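PDB 6ORH: glycoside hydrolase from Streptococcus pneumoniae serotype 4, which probably acts as a family 29 alpha-L-fucosidase, releasing fucose from host-derived glycans. Local coordinates for residues 57-62 with 71-76; 107-112 with 118-123. The protein carries 2 engineered substitutions. One frame throughout, in Å; residues are numbered along the deposited sequence. Where two conformers were deposited one is given.

Contact 1: residues 57-62 with 71-76; sequences REWVRV and LILVVK
Val60 and Leu71 meet where helix 56-65 packs on the outer side of strand 70-74 of the parallel barrel, near its start. With strand 23-27, the parallel neighbour of 70-74, this helix belongs to a beta-alpha-beta crossover of the TIM-barrel-like catalytic domain. The two side chains cross at about a right angle: methyl CG2 of Val60 approaches methyl CD1 of Leu71 at 3.8 Å. Leu71 directs its CB toward the helix and reaches out with an extended chain, CG lying opposite the backbone N (chi1 -177°), which carries CD1 up to the valine. The short, beta-branched Val60 suits a place close to the backbone, because its CA and that of Leu71 are only 7.9 Å apart, while the longer leucine bridges the remaining gap.

Trp59, one residue earlier on the helix, also turns its CB toward the strand. It makes a looser contact farther along, where its ring corner CZ3 lies 4.4 Å from CD1 of Leu73 in an oblique approach. CB of Leu73 points off to one side, and the bend at chi2 (63°) brings CD1 back toward the indole. A large ring is well placed here because it spans from the helix to the next outward-facing residue of the strand, and it stacks with Phe304. NE1 donates a hydrogen bond to the carbonyl oxygen of Gly302, satisfying the one polar atom of the buried indole.

The solvent-facing side of this helical turn is polar: Arg61 meets Glu58 in a side-on salt bridge, both oxygens near the guanidinium plane, while NH1 reaches Glu65 in a second. NE of Arg61 bonds OE2 of Glu58 at 2.8 Å, and NH2 of Arg61 donates to the syn lone pair of OE1 of Glu58 (2.8 Å, N-H...O angle 168°).

Contact 2: residues 107-112 with 118-123; sequences LEVSQA and MDMGVY. With FUC (alpha-L-fucopyranose), chain C.
Within the TIM-barrel-like domain, helix 105-116 turns back through a short loop into strand 119-124, and Val109 and Met120 meet where the helix packs on the strand. Methyl CE of Met120 lies 3.6 Å from CG1 of Val109, and SD is 3.8 Å from CG1 of Val109. The methionine chain bends at chi2 (-68°) and again at chi3, bringing its tip round beside the helix. A flexible, unbranched thioether suits this place, although Met120 was modelled in two positions, so the fit of its tip describes one of them. Ser110 joins from the next helical position, its OG 4.0 Å from CE of Met120. This buried hydroxyl is satisfied elsewhere, by the carbonyl O of Leu106 and the backbone N of Gly160. Val109, buried between its helix and the sheet, also touches Leu71 and Leu73 of the adjoining strand.

At the far end of the strand the role changes from packing to sugar recognition. Tyr123 donates from OH to O4 of the bound fucose at 2.9 Å, while its ring meets His28 edge-to-face. A hydrophobic outer side and a substrate-facing C-terminal end of the strand are typical of a TIM-barrel glycosidase.

How the contacts relate
Contact 1 is complete, in sequence, before the first residue of contact 2, and their centres lie about 6 Å apart. The order is helix 56-65, strand 70-74, helix 105-116, strand 119-124. The strands are parallel neighbours in one sheet, joined by backbone pairs such as Leu71 O with Gly121 N and Leu71 N with Asp119 O, both probable hydrogen bonds. The helices also touch, Arg57 CA lying against Ala112 CB. Together the contacts cover the outer side of two neighbouring strands of the barrel with two helices, sharing one buried layer, and the second strand carries on to the fucose pocket.

Contact 1: residues 57-62 with 71-76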
ATOM      1  N   ARG A  57      18.933 -12.922  30.378  1.00 13.47           N
ATOM      2  CA  ARG A  57      19.032 -11.518  30.760  1.00 14.36           C
ATOM      3  C   ARG A  57      19.552 -10.682  29.582  1.00 13.14           C
ATOM      4  O   ARG A  57      19.127  -9.533  29.436  1.00 14.60           O
ATOM      5  CB  ARG A  57      19.872 -11.336  32.043  1.00 14.69           C
ATOM      6  CG  ARG A  57      19.825  -9.910  32.587  1.00 16.73           C
ATOM      7  CD  ARG A  57      20.730  -9.784  33.817  1.00 17.98           C
ATOM      8  NE  ARG A  57      20.619  -8.451  34.421  1.00 18.77           N
ATOM      9  CZ  ARG A  57      21.278  -7.357  34.036  1.00 19.65           C
ATOM     10  NH1 ARG A  57      22.131  -7.403  33.029  1.00 19.34           N
ATOM     11  NH2 ARG A  57      21.080  -6.213  34.678  1.00 22.08           N
ATOM     12  N   GLU A  58      20.461 -11.234  28.768  1.00 13.87           N
ATOM     13  CA  GLU A  58      20.950 -10.510  27.598  1.00 14.05           C
ATOM     14  C   GLU A  58      19.831 -10.335  26.574  1.00 14.13           C
ATOM     15  O   GLU A  58      19.789  -9.313  25.906  1.00 14.42           O
ATOM     16  CB  GLU A  58      22.146 -11.203  26.938  1.00 16.12           C
ATOM     17  CG  GLU A  58      23.415 -10.929  27.733  1.00 17.99           C
ATOM     18  CD  GLU A  58      23.734  -9.446  27.740  1.00 16.21           C
ATOM     19  OE1 GLU A  58      24.195  -8.954  26.682  1.00 18.04           O
ATOM     20  OE2 GLU A  58      23.510  -8.780  28.787  1.00 16.91           O
ATOM     21  N   TRP A  59      18.929 -11.331  26.457  1.00 14.23           N
ATOM     22  CA  TRP A  59      17.816 -11.155  25.530  1.00 13.20           C
ATOM     23  C   TRP A  59      17.001  -9.956  25.995  1.00 13.99           C
ATOM     24  O   TRP A  59      16.691  -9.054  25.214  1.00 12.67           O
ATOM     25  CB  TRP A  59      16.898 -12.381  25.498  1.00 13.21           C
ATOM     26  CG  TRP A  59      17.527 -13.699  25.154  1.00 13.62           C
ATOM     27  CD1 TRP A  59      18.803 -13.960  24.719  1.00 14.31           C
ATOM     28  CD2 TRP A  59      16.850 -14.964  25.236  1.00 13.07           C
ATOM     29  NE1 TRP A  59      18.948 -15.317  24.533  1.00 14.14           N
ATOM     30  CE2 TRP A  59      17.764 -15.953  24.843  1.00 13.94           C
ATOM     31  CE3 TRP A  59      15.540 -15.356  25.602  1.00 13.53           C
ATOM     32  CZ2 TRP A  59      17.417 -17.306  24.812  1.00 13.25           C
ATOM     33  CZ3 TRP A  59      15.197 -16.692  25.554  1.00 13.10           C
ATOM     34  CH2 TRP A  59      16.133 -17.665  25.187  1.00 13.88           C
ATOM     35  N   VAL A  60      16.639  -9.960  27.293  1.00 13.20           N
ATOM     36  CA  VAL A  60      15.796  -8.893  27.805  1.00 13.53           C
ATOM     37  C   VAL A  60      16.517  -7.541  27.762  1.00 14.83           C
ATOM     38  O   VAL A  60      15.901  -6.542  27.368  1.00 14.27           O
ATOM     39  CB  VAL A  60      15.292  -9.224  29.222  1.00 13.84           C
ATOM     40  CG1 VAL A  60      14.527  -8.039  29.825  1.00 14.01           C
ATOM     41  CG2 VAL A  60      14.450 -10.500  29.217  1.00 13.36           C
ATOM     42  N   ARG A  61      17.804  -7.501  28.167  1.00 14.74           N
ATOM     43  CA  ARG A  61      18.524  -6.225  28.216  1.00 14.34           C
ATOM     44  C   ARG A  61      18.544  -5.573  26.827  1.00 14.02           C
ATOM     45  O   ARG A  61      18.236  -4.387  26.688  1.00 14.49           O
ATOM     46  CB  ARG A  61      19.956  -6.420  28.736  1.00 14.19           C
ATOM     47  CG  ARG A  61      20.726  -5.100  28.805  1.00 14.07           C
ATOM     48  CD  ARG A  61      22.171  -5.323  29.257  1.00 14.67           C
ATOM     49  NE  ARG A  61      22.989  -6.026  28.273  1.00 14.35           N
ATOM     50  CZ  ARG A  61      23.563  -5.456  27.200  1.00 15.50           C
ATOM     51  NH1 ARG A  61      23.430  -4.149  26.982  1.00 17.09           N
ATOM     52  NH2 ARG A  61      24.264  -6.201  26.366  1.00 15.93           N
ATOM     53  N   VAL A  62      18.891  -6.343  25.801  1.00 13.76           N
ATOM     54  CA  VAL A  62      19.008  -5.801  24.455  1.00 14.62           C
ATOM     55  C   VAL A  62      17.630  -5.346  23.980  1.00 15.26           C
ATOM     56  O   VAL A  62      17.488  -4.254  23.435  1.00 15.44           O
ATOM     57  CB  VAL A  62      19.674  -6.783  23.479  1.00 14.54           C
ATOM     58  CG1 VAL A  62      19.454  -6.363  22.028  1.00 14.47           C
ATOM     59  CG2 VAL A  62      21.179  -6.837  23.762  1.00 14.97           C
ATOM     60  N   LEU A  71       7.749  -8.832  25.614  1.00 11.20           N
ATOM     61  CA  LEU A  71       8.473  -9.985  25.085  1.00 10.87           C
ATOM     62  C   LEU A  71       7.521 -11.181  25.139  1.00 11.53           C
ATOM     63  O   LEU A  71       7.109 -11.574  26.247  1.00 11.24           O
ATOM     64  CB  LEU A  71       9.714 -10.204  25.976  1.00 12.03           C
ATOM     65  CG  LEU A  71      10.695 -11.319  25.595  1.00 12.23           C
ATOM     66  CD1 LEU A  71      11.922 -11.266  26.499  1.00 13.28           C
ATOM     67  CD2 LEU A  71      10.083 -12.734  25.650  1.00 12.39           C
ATOM     68  N   ILE A  72       7.166 -11.703  23.946  1.00 10.32           N
ATOM     69  CA  ILE A  72       6.322 -12.891  23.845  1.00 10.65           C
ATOM     70  C   ILE A  72       7.197 -14.122  23.614  1.00 10.72           C
ATOM     71  O   ILE A  72       7.819 -14.267  22.571  1.00 11.72           O
ATOM     72  CB  ILE A  72       5.235 -12.710  22.768  1.00 11.21           C
ATOM     73  CG1 ILE A  72       4.471 -11.399  22.991  1.00 11.98           C
ATOM     74  CG2 ILE A  72       4.283 -13.911  22.771  1.00 11.22           C
ATOM     75  CD1 ILE A  72       3.333 -11.159  22.007  1.00 13.44           C
ATOM     76  N   LEU A  73       7.223 -15.022  24.613  1.00 10.41           N
ATOM     77  CA  LEU A  73       8.106 -16.179  24.588  1.00 10.82           C
ATOM     78  C   LEU A  73       7.330 -17.418  24.150  1.00 10.83           C
ATOM     79  O   LEU A  73       6.336 -17.821  24.779  1.00 11.36           O
ATOM     80  CB  LEU A  73       8.616 -16.407  26.027  1.00 12.07           C
ATOM     81  CG  LEU A  73       9.585 -17.586  26.178  1.00 12.11           C
ATOM     82  CD1 LEU A  73      10.870 -17.324  25.368  1.00 13.10           C
ATOM     83  CD2 LEU A  73       9.966 -17.743  27.663  1.00 12.98           C
ATOM     84  N   VAL A  74       7.879 -18.109  23.135  1.00 10.63           N
ATOM     85  CA  VAL A  74       7.401 -19.452  22.828  1.00 11.30           C
ATOM     86  C   VAL A  74       7.846 -20.405  23.936  1.00 11.88           C
ATOM     87  O   VAL A  74       9.047 -20.556  24.179  1.00 13.10           O
ATOM     88  CB  VAL A  74       7.926 -19.902  21.456  1.00 11.60           C
ATOM     89  CG1 VAL A  74       7.641 -21.392  21.205  1.00 11.81           C
ATOM     90  CG2 VAL A  74       7.297 -19.037  20.370  1.00 11.65           C
ATOM     91  N   VAL A  75       6.879 -21.048  24.599  1.00 11.71           N
ATOM     92  CA  VAL A  75       7.245 -22.051  25.599  1.00 12.64           C
ATOM     93  C   VAL A  75       6.866 -23.453  25.138  1.00 12.77           C
ATOM     94  O   VAL A  75       7.276 -24.437  25.768  1.00 12.86           O
ATOM     95  CB  VAL A  75       6.692 -21.754  27.005  1.00 13.37           C
ATOM     96  CG1 VAL A  75       7.188 -20.406  27.501  1.00 14.10           C
ATOM     97  CG2 VAL A  75       5.186 -21.857  27.078  1.00 14.52           C
ATOM     98  N   LYS A  76       6.064 -23.540  24.076  1.00 12.10           N
ATOM     99  CA  LYS A  76       5.807 -24.813  23.419  1.00 12.22           C
ATOM    100  C   LYS A  76       5.399 -24.522  21.982  1.00 13.16           C
ATOM    101  O   LYS A  76       4.370 -23.872  21.753  1.00 13.88           O
ATOM    102  CB  LYS A  76       4.670 -25.594  24.088  1.00 12.00           C
ATOM    103  CG  LYS A  76       4.570 -27.043  23.597  1.00 12.53           C
ATOM    104  CD  LYS A  76       3.233 -27.689  23.949  1.00 12.23           C
ATOM    105  CE  LYS A  76       2.105 -27.153  23.079  1.00 12.28           C
ATOM    106  NZ  LYS A  76       0.827 -27.881  23.306  1.00 12.74           N
TER

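Contact 2: residues 107-112 with 118-123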
ATOM      1  N   LEU A 107      11.117 -19.313  33.610  1.00 14.05           N
ATOM      2  CA  LEU A 107      11.608 -18.648  34.811  1.00 14.90           C
ATOM      3  C   LEU A 107      12.773 -17.716  34.477  1.00 14.02           C
ATOM      4  O   LEU A 107      12.796 -16.575  34.958  1.00 14.00           O
ATOM      5  CB  LEU A 107      12.063 -19.710  35.818  1.00 15.88           C
ATOM      6  CG  LEU A 107      12.553 -19.137  37.149  1.00 17.09           C
ATOM      7  CD1 LEU A 107      11.417 -18.437  37.875  1.00 19.50           C
ATOM      8  CD2 LEU A 107      13.104 -20.263  38.022  1.00 19.35           C
ATOM      9  N   GLU A 108      13.765 -18.189  33.705  1.00 13.26           N
ATOM     10  CA  GLU A 108      14.941 -17.369  33.419  1.00 13.86           C
ATOM     11  C   GLU A 108      14.534 -16.069  32.723  1.00 14.66           C
ATOM     12  O   GLU A 108      14.991 -14.990  33.112  1.00 13.51           O
ATOM     13  CB  GLU A 108      16.002 -18.116  32.615  1.00 14.37           C
ATOM     14  CG  GLU A 108      16.539 -19.312  33.390  1.00 15.24           C
ATOM     15  CD  GLU A 108      17.792 -19.918  32.802  1.00 18.06           C
ATOM     16  OE1 GLU A 108      18.288 -19.420  31.781  1.00 17.24           O
ATOM     17  OE2 GLU A 108      18.270 -20.938  33.384  1.00 18.81           O
ATOM     18  N   VAL A 109      13.630 -16.176  31.735  1.00 13.41           N
ATOM     19  CA  VAL A 109      13.177 -14.977  31.032  1.00 13.40           C
ATOM     20  C   VAL A 109      12.388 -14.082  31.988  1.00 13.69           C
ATOM     21  O   VAL A 109      12.541 -12.863  31.931  1.00 14.62           O
ATOM     22  CB  VAL A 109      12.380 -15.334  29.753  1.00 12.63           C
ATOM     23  CG1 VAL A 109      11.819 -14.069  29.091  1.00 13.23           C
ATOM     24  CG2 VAL A 109      13.272 -16.060  28.750  1.00 13.64           C
ATOM     25  N   SER A 110      11.516 -14.690  32.808  1.00 13.82           N
ATOM     26  CA  SER A 110      10.648 -13.947  33.708  1.00 13.33           C
ATOM     27  C   SER A 110      11.471 -13.170  34.734  1.00 14.66           C
ATOM     28  O   SER A 110      11.117 -12.037  35.035  1.00 15.10           O
ATOM     29  CB  SER A 110       9.669 -14.876  34.404  1.00 13.43           C
ATOM     30  OG  SER A 110       8.729 -15.401  33.462  1.00 13.81           O
ATOM     31  N   GLN A 111      12.559 -13.776  35.226  1.00 15.11           N
ATOM     32  CA  GLN A 111      13.394 -13.080  36.211  1.00 16.48           C
ATOM     33  C   GLN A 111      13.972 -11.812  35.593  1.00 15.34           C
ATOM     34  O   GLN A 111      13.925 -10.738  36.224  1.00 15.91           O
ATOM     35  CB  GLN A 111      14.543 -13.978  36.657  1.00 18.20           C
ATOM     36  CG  GLN A 111      14.065 -15.069  37.592  1.00 20.56           C
ATOM     37  CD  GLN A 111      15.114 -16.124  37.827  1.00 25.44           C
ATOM     38  OE1 GLN A 111      16.023 -16.327  37.017  1.00 28.88           O
ATOM     39  NE2 GLN A 111      14.983 -16.815  38.948  1.00 26.91           N
ATOM     40  N   ALA A 112      14.536 -11.966  34.381  1.00 15.01           N
ATOM     41  CA  ALA A 112      15.100 -10.825  33.656  1.00 13.81           C
ATOM     42  C   ALA A 112      14.028  -9.787  33.300  1.00 13.72           C
ATOM     43  O   ALA A 112      14.215  -8.584  33.475  1.00 14.09           O
ATOM     44  CB  ALA A 112      15.866 -11.314  32.447  1.00 14.48           C
ATOM     45  N   MET A 118       9.980  -5.455  31.785  1.00 13.45           N
ATOM     46  CA  MET A 118       9.615  -5.855  30.432  1.00 12.86           C
ATOM     47  C   MET A 118       8.337  -6.684  30.525  1.00 12.51           C
ATOM     48  O   MET A 118       8.324  -7.726  31.176  1.00 13.59           O
ATOM     49  CB  MET A 118      10.714  -6.732  29.823  1.00 13.43           C
ATOM     50  CG  MET A 118      10.358  -7.303  28.456  1.00 14.36           C
ATOM     51  SD  MET A 118      10.272  -6.124  27.138  1.00 16.17           S
ATOM     52  CE  MET A 118      12.016  -5.805  26.852  1.00 15.92           C
ATOM     53  N   ASP A 119       7.231  -6.182  29.952  1.00 12.78           N
ATOM     54  CA  ASP A 119       6.009  -6.976  29.985  1.00 13.37           C
ATOM     55  C   ASP A 119       6.206  -8.297  29.252  1.00 13.12           C
ATOM     56  O   ASP A 119       7.047  -8.402  28.340  1.00 13.66           O
ATOM     57  CB  ASP A 119       4.832  -6.207  29.392  1.00 13.83           C
ATOM     58  CG  ASP A 119       4.392  -5.046  30.278  1.00 16.39           C
ATOM     59  OD1 ASP A 119       4.764  -4.971  31.465  1.00 17.66           O
ATOM     60  OD2 ASP A 119       3.666  -4.213  29.763  1.00 21.12           O
ATOM     61  N   MET A 120       5.442  -9.322  29.687  0.50 12.05           N
ATOM     62  CA  MET A 120       5.603 -10.696  29.210  0.50 11.67           C
ATOM     63  C   MET A 120       4.363 -11.181  28.451  0.50 11.88           C
ATOM     64  O   MET A 120       3.227 -10.855  28.809  0.50 12.46           O
ATOM     65  CB  MET A 120       5.895 -11.643  30.387  0.50 11.50           C
ATOM     66  CG  MET A 120       7.340 -11.571  30.910  0.50 11.40           C
ATOM     67  SD  MET A 120       8.534 -12.208  29.712  0.50 11.00           S
ATOM     68  CE  MET A 120       8.245 -13.982  29.737  0.50 11.53           C
ATOM     69  N   GLY A 121       4.602 -11.947  27.372  1.00 11.90           N
ATOM     70  CA  GLY A 121       3.582 -12.764  26.736  1.00 11.70           C
ATOM     71  C   GLY A 121       4.048 -14.204  26.671  1.00 11.93           C
ATOM     72  O   GLY A 121       5.253 -14.474  26.819  1.00 12.12           O
ATOM     73  N   VAL A 122       3.086 -15.106  26.491  1.00 11.54           N
ATOM     74  CA  VAL A 122       3.433 -16.514  26.429  1.00 11.82           C
ATOM     75  C   VAL A 122       2.700 -17.155  25.264  1.00 11.13           C
ATOM     76  O   VAL A 122       1.487 -16.949  25.084  1.00 12.33           O
ATOM     77  CB  VAL A 122       3.132 -17.243  27.757  1.00 12.24           C
ATOM     78  CG1 VAL A 122       1.659 -17.173  28.148  1.00 13.58           C
ATOM     79  CG2 VAL A 122       3.559 -18.711  27.637  1.00 12.62           C
ATOM     80  N   TYR A 123       3.460 -17.918  24.470  1.00 11.85           N
ATOM     81  CA  TYR A 123       2.941 -18.615  23.287  1.00 11.52           C
ATOM     82  C   TYR A 123       2.959 -20.101  23.607  1.00 12.02           C
ATOM     83  O   TYR A 123       4.023 -20.665  23.880  1.00 11.50           O
ATOM     84  CB  TYR A 123       3.806 -18.247  22.075  1.00 11.98           C
ATOM     85  CG  TYR A 123       3.662 -19.016  20.769  1.00 11.92           C
ATOM     86  CD1 TYR A 123       3.815 -20.398  20.715  1.00 12.37           C
ATOM     87  CD2 TYR A 123       3.604 -18.307  19.571  1.00 12.83           C
ATOM     88  CE1 TYR A 123       3.713 -21.065  19.500  1.00 11.83           C
ATOM     89  CE2 TYR A 123       3.555 -18.957  18.348  1.00 12.99           C
ATOM     90  CZ  TYR A 123       3.616 -20.344  18.317  1.00 12.82           C
ATOM     91  OH  TYR A 123       3.630 -21.022  17.119  1.00 13.03           O
TER
HETATM   92  C1  FUC C   4       2.685 -19.828  12.290  1.00 13.43           C
HETATM   93  C2  FUC C   4       3.550 -20.934  12.870  1.00 13.78           C
HETATM   94  C3  FUC C   4       5.003 -20.484  12.770  1.00 13.44           C
HETATM   95  C4  FUC C   4       5.227 -19.251  13.651  1.00 13.31           C
HETATM   96  C5  FUC C   4       4.249 -18.147  13.179  1.00 12.79           C
HETATM   97  C6  FUC C   4       4.256 -16.941  14.100  1.00 12.17           C
HETATM   98  O2  FUC C   4       3.335 -22.108  12.065  1.00 13.99           O
HETATM   99  O3  FUC C   4       5.857 -21.563  13.191  1.00 13.86           O
HETATM  100  O4  FUC C   4       5.015 -19.624  15.042  1.00 13.59           O
HETATM  101  O5  FUC C   4       2.853 -18.641  13.084  1.00 13.18           O